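PDB 2G9Z: thiamine pyrophosphokinase from Candida albicans, which catalyses the transfer of a pyrophosphate group from ATP to thiamine, producing the cofactor thiamine pyrophosphate. Local coordinates for residues Lys83-Val88 with Leu165-Asn170; Asn95-Tyr100 with Thr136-His141. All coordinates share one frame; numbering follows the deposited sequence.

Contact 1: residues Lys83-Val88 with Leu165-Asn170; sequences KCEIIV and LHYQLN
Glu85 and Tyr167 meet through their polar ends, while Ile86 and His166 make the apolar half of the contact. The phenol OH of Tyr167 donates to OE1 of Glu85 at 2.7 Å. It approaches that oxygen on its anti side, about 20° out of the carboxylate plane, and OE1 lies at the edge of the phenol ring, near the ring plane. Carboxylate and ring are turned 45° against each other. Glu85 gets there with CG opposite the backbone N (chi1 178°) and its chain extended beyond. The same OE1 takes a second hydrogen bond from the His63 side chain, whose ring also packs edge-to-face with Tyr167; two partners thus grip this oxygen. An exposed glutamate can accept the phenol's hydrogen bond here, and tyrosine is long enough to carry its OH from helix to strand.

Ile86 advances from the strand while His166 comes from the opposite direction. Ile86 CG1 lies 3.5 Å from His166 NE2, and its CD1 is 3.6 Å from CE1 of that ring. An aliphatic chain suits this buried place, its CG1 and CD1 lying against the imidazole. The other ring nitrogen of His166, ND1, is hydrogen-bonded to the hydroxyl of Tyr122, which helps to set the ring's rotation. CD2 of His166 sits over the centre of the Tyr167 ring.

The contact joins the start of strand 86-90 to the C-terminal part of helix 155-170. Strands 64-68 and 122-125 flank that strand in the sheet; Tyr167 leans on Val65 of the first, and helix 185-195 packs against Leu165.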
loop_
_atom_site.group_PDB
_atom_site.type_symbol
_atom_site.label_atom_id
_atom_site.label_comp_id
_atom_site.label_asym_id
_atom_site.label_seq_id
_atom_site.Cartn_x
_atom_site.Cartn_y
_atom_site.Cartn_z
ATOM N N LYS A 83 25.387 9.260 -2.265
ATOM C CA LYS A 83 25.521 8.981 -0.843
ATOM C C LYS A 83 25.561 7.483 -0.586
ATOM O O LYS A 83 25.733 7.043 0.551
ATOM C CB LYS A 83 24.360 9.603 -0.068
ATOM C CG LYS A 83 24.369 11.123 -0.054
ATOM C CD LYS A 83 23.156 11.674 0.676
ATOM C CE LYS A 83 23.209 13.189 0.775
ATOM N NZ LYS A 83 24.367 13.641 1.594
ATOM N N CYS A 84 25.409 6.699 -1.650
ATOM C CA CYS A 84 25.410 5.251 -1.518
ATOM C C CYS A 84 26.680 4.565 -1.997
ATOM O O CYS A 84 27.268 4.924 -3.021
ATOM C CB CYS A 84 24.201 4.657 -2.242
ATOM S SG CYS A 84 22.627 5.131 -1.503
ATOM N N GLU A 85 27.070 3.554 -1.234
ATOM C CA GLU A 85 28.254 2.751 -1.487
ATOM C C GLU A 85 27.995 1.755 -2.617
ATOM O O GLU A 85 28.819 1.587 -3.516
ATOM C CB GLU A 85 28.612 2.022 -0.193
ATOM C CG GLU A 85 29.796 1.090 -0.261
ATOM C CD GLU A 85 30.179 0.590 1.115
ATOM O OE1 GLU A 85 29.303 0.030 1.809
ATOM O OE2 GLU A 85 31.352 0.762 1.508
ATOM N N ILE A 86 26.836 1.107 -2.564
ATOM C CA ILE A 86 26.446 0.119 -3.566
ATOM C C ILE A 86 25.037 0.412 -4.072
ATOM O O ILE A 86 24.170 0.825 -3.300
ATOM C CB ILE A 86 26.471 -1.311 -2.964
ATOM C CG1 ILE A 86 27.916 -1.776 -2.767
ATOM C CG2 ILE A 86 25.709 -2.278 -3.854
ATOM C CD1 ILE A 86 28.658 -2.059 -4.055
ATOM N N ILE A 87 24.823 0.210 -5.369
ATOM C CA ILE A 87 23.516 0.421 -5.980
ATOM C C ILE A 87 23.083 -0.880 -6.647
ATOM O O ILE A 87 23.844 -1.483 -7.406
ATOM C CB ILE A 87 23.538 1.530 -7.060
ATOM C CG1 ILE A 87 23.895 2.886 -6.444
ATOM C CG2 ILE A 87 22.170 1.625 -7.724
ATOM C CD1 ILE A 87 25.372 3.107 -6.213
ATOM N N VAL A 88 21.857 -1.307 -6.360
ATOM C CA VAL A 88 21.315 -2.540 -6.926
ATOM C C VAL A 88 19.985 -2.301 -7.632
ATOM O O VAL A 88 19.098 -1.648 -7.080
ATOM C CB VAL A 88 21.062 -3.592 -5.823
ATOM C CG1 VAL A 88 20.456 -4.856 -6.431
ATOM C CG2 VAL A 88 22.349 -3.899 -5.083
ATOM N N LEU A 165 24.676 -10.761 0.812
ATOM C CA LEU A 165 25.801 -11.584 0.395
ATOM C C LEU A 165 26.992 -10.728 -0.019
ATOM O O LEU A 165 28.140 -11.092 0.233
ATOM C CB LEU A 165 25.382 -12.511 -0.751
ATOM C CG LEU A 165 24.476 -13.662 -0.304
ATOM C CD1 LEU A 165 23.971 -14.436 -1.507
ATOM C CD2 LEU A 165 25.259 -14.583 0.631
ATOM N N HIS A 166 26.724 -9.588 -0.649
ATOM C CA HIS A 166 27.795 -8.691 -1.074
ATOM C C HIS A 166 28.684 -8.272 0.095
ATOM O O HIS A 166 29.904 -8.327 0.001
ATOM C CB HIS A 166 27.226 -7.425 -1.717
ATOM C CG HIS A 166 28.229 -6.319 -1.850
ATOM N ND1 HIS A 166 29.094 -6.219 -2.917
ATOM C CD2 HIS A 166 28.529 -5.287 -1.024
ATOM C CE1 HIS A 166 29.883 -5.173 -2.745
ATOM N NE2 HIS A 166 29.561 -4.591 -1.604
ATOM N N TYR A 167 28.062 -7.839 1.187
ATOM C CA TYR A 167 28.807 -7.393 2.361
ATOM C C TYR A 167 29.481 -8.531 3.112
ATOM O O TYR A 167 30.227 -8.305 4.065
ATOM C CB TYR A 167 27.888 -6.600 3.291
ATOM C CG TYR A 167 27.648 -5.194 2.788
ATOM C CD1 TYR A 167 28.651 -4.227 2.878
ATOM C CD2 TYR A 167 26.453 -4.847 2.161
ATOM C CE1 TYR A 167 28.474 -2.952 2.352
ATOM C CE2 TYR A 167 26.264 -3.568 1.625
ATOM C CZ TYR A 167 27.283 -2.628 1.723
ATOM O OH TYR A 167 27.131 -1.376 1.175
ATOM N N GLN A 168 29.227 -9.754 2.672
ATOM C CA GLN A 168 29.842 -10.908 3.308
ATOM C C GLN A 168 30.978 -11.461 2.459
ATOM O O GLN A 168 32.056 -11.769 2.971
ATOM C CB GLN A 168 28.811 -12.016 3.536
ATOM C CG GLN A 168 27.748 -11.698 4.570
ATOM C CD GLN A 168 28.338 -11.346 5.921
ATOM O OE1 GLN A 168 29.188 -12.067 6.448
ATOM N NE2 GLN A 168 27.882 -10.236 6.492
ATOM N N LEU A 169 30.736 -11.556 1.156
ATOM C CA LEU A 169 31.704 -12.136 0.232
ATOM C C LEU A 169 32.450 -11.230 -0.747
ATOM O O LEU A 169 33.584 -11.531 -1.119
ATOM C CB LEU A 169 31.014 -13.244 -0.569
ATOM C CG LEU A 169 30.723 -14.594 0.097
ATOM C CD1 LEU A 169 30.342 -14.419 1.552
ATOM C CD2 LEU A 169 29.615 -15.289 -0.676
ATOM N N ASN A 170 31.841 -10.130 -1.168
ATOM C CA ASN A 170 32.500 -9.280 -2.151
ATOM C C ASN A 170 33.917 -8.811 -1.836
ATOM O O ASN A 170 34.786 -8.866 -2.704
ATOM C CB ASN A 170 31.638 -8.068 -2.493
ATOM C CG ASN A 170 32.202 -7.280 -3.654
ATOM O OD1 ASN A 170 32.906 -6.287 -3.466
ATOM N ND2 ASN A 170 31.916 -7.735 -4.869
#

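Contact 2: residues Asn95-Tyr100 with Thr136-His141; sequences NSLYEY and TYYESH
Helix 93-100 and the end of helix 132-139 come nearest at Tyr98 and Tyr138, whose CA atoms are 8.8 Å apart, a gap bridged mainly by aromatic rings. Tyr98 turns the edge of its ring to a face of Tyr137: the centroids are 5.3 Å apart, the planes stand at 79°, and CE1 of Tyr98 reaches to 3.7 Å from CG of Tyr137. This is a T-shaped stack. The first torsion of Tyr98, with CG opposite the backbone N (chi1 -174°), swings the ring out from its helix to meet its partner. Arg115 makes a cation-pi contact with Tyr98 and hydrogen-bonds to its carbonyl.

Tyr138 works differently, pushing its phenol end against the other helix. Its OH comes within 3.3 Å of Tyr98 CA and 3.4 Å of Leu97 CG, while CD2 of Leu97 and CB of Tyr98 lie obliquely beside the ring. A long, flat residue suits this buried place, and the branched end of Leu97 fits against its tip; Leu97 also touches Leu77 and Trp81 of helix 77-81.

Behind Tyr137 the helix gives way to a turn. Its carbonyl O accepts from Ser140 OG at 2.6 Å and from His141 ND1 at 2.9 Å, the two reaching it from opposite faces of the carbonyl plane. Tyr137 O lies close to the plane of the His141 imidazole, so the N-H points well at it. ND1 also stands over the face of Tyr137 opposite the one that Tyr98 meets, so the phenol ring is sandwiched.

Adhesion between the segments rests on van der Waals packing and aromatic electrostatics; the bonds of Ser140 and His141 shape the turn behind Tyr137 instead of spanning the interface.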
loop_
_atom_site.group_PDB
_atom_site.type_symbol
_atom_site.label_atom_id
_atom_site.label_comp_id
_atom_site.label_asym_id
_atom_site.label_seq_id
_atom_site.Cartn_x
_atom_site.Cartn_y
_atom_site.Cartn_z
ATOM N N ASN A 95 15.554 -0.544 -16.032
ATOM C CA ASN A 95 14.880 0.273 -17.041
ATOM C C ASN A 95 14.587 1.637 -16.437
ATOM O O ASN A 95 14.810 2.676 -17.066
ATOM C CB ASN A 95 13.549 -0.355 -17.474
ATOM C CG ASN A 95 13.714 -1.738 -18.070
ATOM O OD1 ASN A 95 14.768 -2.078 -18.599
ATOM N ND2 ASN A 95 12.656 -2.537 -18.008
ATOM N N SER A 96 14.071 1.618 -15.211
ATOM C CA SER A 96 13.734 2.840 -14.494
ATOM C C SER A 96 14.962 3.734 -14.385
ATOM O O SER A 96 14.886 4.948 -14.598
ATOM C CB SER A 96 13.210 2.497 -13.095
ATOM O OG SER A 96 12.116 1.592 -13.170
ATOM N N LEU A 97 16.096 3.127 -14.048
ATOM C CA LEU A 97 17.346 3.865 -13.926
ATOM C C LEU A 97 17.760 4.406 -15.287
ATOM O O LEU A 97 18.154 5.563 -15.415
ATOM C CB LEU A 97 18.452 2.956 -13.386
ATOM C CG LEU A 97 19.859 3.560 -13.340
ATOM C CD1 LEU A 97 19.864 4.790 -12.446
ATOM C CD2 LEU A 97 20.844 2.519 -12.824
ATOM N N TYR A 98 17.662 3.555 -16.300
ATOM C CA TYR A 98 18.027 3.917 -17.664
ATOM C C TYR A 98 17.219 5.114 -18.170
ATOM O O TYR A 98 17.783 6.109 -18.618
ATOM C CB TYR A 98 17.796 2.720 -18.594
ATOM C CG TYR A 98 18.285 2.924 -20.017
ATOM C CD1 TYR A 98 19.590 2.594 -20.382
ATOM C CD2 TYR A 98 17.440 3.451 -20.996
ATOM C CE1 TYR A 98 20.044 2.781 -21.688
ATOM C CE2 TYR A 98 17.881 3.645 -22.301
ATOM C CZ TYR A 98 19.184 3.307 -22.642
ATOM O OH TYR A 98 19.626 3.493 -23.932
ATOM N N GLU A 99 15.896 5.008 -18.084
ATOM C CA GLU A 99 14.985 6.051 -18.557
ATOM C C GLU A 99 15.077 7.378 -17.814
ATOM O O GLU A 99 14.652 8.411 -18.333
ATOM C CB GLU A 99 13.543 5.535 -18.508
ATOM C CG GLU A 99 13.347 4.220 -19.246
ATOM C CD GLU A 99 11.945 3.662 -19.100
ATOM O OE1 GLU A 99 11.442 3.605 -17.957
ATOM O OE2 GLU A 99 11.352 3.268 -20.126
ATOM N N TYR A 100 15.624 7.354 -16.603
ATOM C CA TYR A 100 15.764 8.568 -15.804
ATOM C C TYR A 100 16.594 9.612 -16.546
ATOM O O TYR A 100 16.396 10.817 -16.379
ATOM C CB TYR A 100 16.448 8.245 -14.475
ATOM C CG TYR A 100 16.616 9.429 -13.552
ATOM C CD1 TYR A 100 15.538 9.927 -12.818
ATOM C CD2 TYR A 100 17.859 10.040 -13.394
ATOM C CE1 TYR A 100 15.697 10.997 -11.945
ATOM C CE2 TYR A 100 18.027 11.113 -12.525
ATOM C CZ TYR A 100 16.942 11.584 -11.802
ATOM O OH TYR A 100 17.112 12.623 -10.924
ATOM N N THR A 136 21.601 -5.200 -21.990
ATOM C CA THR A 136 22.865 -5.176 -22.710
ATOM C C THR A 136 23.648 -3.903 -22.392
ATOM O O THR A 136 24.867 -3.944 -22.236
ATOM C CB THR A 136 22.636 -5.290 -24.237
ATOM O OG1 THR A 136 21.742 -4.259 -24.672
ATOM C CG2 THR A 136 22.032 -6.643 -24.578
ATOM N N TYR A 137 22.949 -2.779 -22.269
ATOM C CA TYR A 137 23.612 -1.516 -21.963
ATOM C C TYR A 137 24.436 -1.593 -20.683
ATOM O O TYR A 137 25.636 -1.316 -20.693
ATOM C CB TYR A 137 22.597 -0.382 -21.821
ATOM C CG TYR A 137 23.253 0.927 -21.448
ATOM C CD1 TYR A 137 23.850 1.731 -22.419
ATOM C CD2 TYR A 137 23.340 1.328 -20.118
ATOM C CE1 TYR A 137 24.520 2.902 -22.072
ATOM C CE2 TYR A 137 24.007 2.495 -19.759
ATOM C CZ TYR A 137 24.596 3.277 -20.741
ATOM O OH TYR A 137 25.275 4.421 -20.387
ATOM N N TYR A 138 23.793 -1.957 -19.576
ATOM C CA TYR A 138 24.497 -2.048 -18.303
ATOM C C TYR A 138 25.468 -3.219 -18.245
ATOM O O TYR A 138 26.487 -3.141 -17.563
ATOM C CB TYR A 138 23.497 -2.102 -17.141
ATOM C CG TYR A 138 22.812 -0.772 -16.925
ATOM C CD1 TYR A 138 23.550 0.362 -16.584
ATOM C CD2 TYR A 138 21.438 -0.631 -17.114
ATOM C CE1 TYR A 138 22.939 1.606 -16.444
ATOM C CE2 TYR A 138 20.815 0.608 -16.975
ATOM C CZ TYR A 138 21.572 1.722 -16.643
ATOM O OH TYR A 138 20.966 2.953 -16.532
ATOM N N GLU A 139 25.159 -4.302 -18.953
ATOM C CA GLU A 139 26.070 -5.441 -18.982
ATOM C C GLU A 139 27.370 -4.940 -19.624
ATOM O O GLU A 139 28.461 -5.278 -19.185
ATOM C CB GLU A 139 25.497 -6.597 -19.822
ATOM C CG GLU A 139 24.190 -7.184 -19.295
ATOM C CD GLU A 139 23.697 -8.376 -20.105
ATOM O OE1 GLU A 139 23.635 -8.284 -21.353
ATOM O OE2 GLU A 139 23.359 -9.411 -19.489
ATOM N N SER A 140 27.238 -4.107 -20.654
ATOM C CA SER A 140 28.411 -3.580 -21.347
ATOM C C SER A 140 29.126 -2.495 -20.549
ATOM O O SER A 140 30.171 -1.993 -20.971
ATOM C CB SER A 140 28.019 -3.034 -22.726
ATOM O OG SER A 140 27.217 -1.868 -22.622
ATOM N N HIS A 141 28.570 -2.128 -19.397
ATOM C CA HIS A 141 29.200 -1.111 -18.569
ATOM C C HIS A 141 29.719 -1.619 -17.234
ATOM O O HIS A 141 30.099 -0.830 -16.368
ATOM C CB HIS A 141 28.264 0.079 -18.354
ATOM C CG HIS A 141 28.287 1.068 -19.478
ATOM N ND1 HIS A 141 27.574 0.891 -20.645
ATOM C CD2 HIS A 141 28.957 2.236 -19.620
ATOM C CE1 HIS A 141 27.801 1.909 -21.456
ATOM N NE2 HIS A 141 28.638 2.739 -20.858
#

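In the fold
Contact 1 opens at 83-88, where the chain enters strand 86-90, and closes only at the end of helix 155-170. Contact 2 is nested inside that loop: the chain passes directly from strand 86-90 into helix 93-100, then through strand 122-125 to helix 132-139, which packs back on its predecessor. Strand 144-147, the sheet's outermost within this chain, and helix 155-170 complete the larger loop. Helix 155-170 of contact 1 and the two helices of contact 2 lie on opposite faces of the sheet, the contact centres about 19 Å apart. All four segments fall within the catalytic domain, and the enclosed chain carries Asp91, Asp126, Asp128 and Asp155, which bind a magnesium ion.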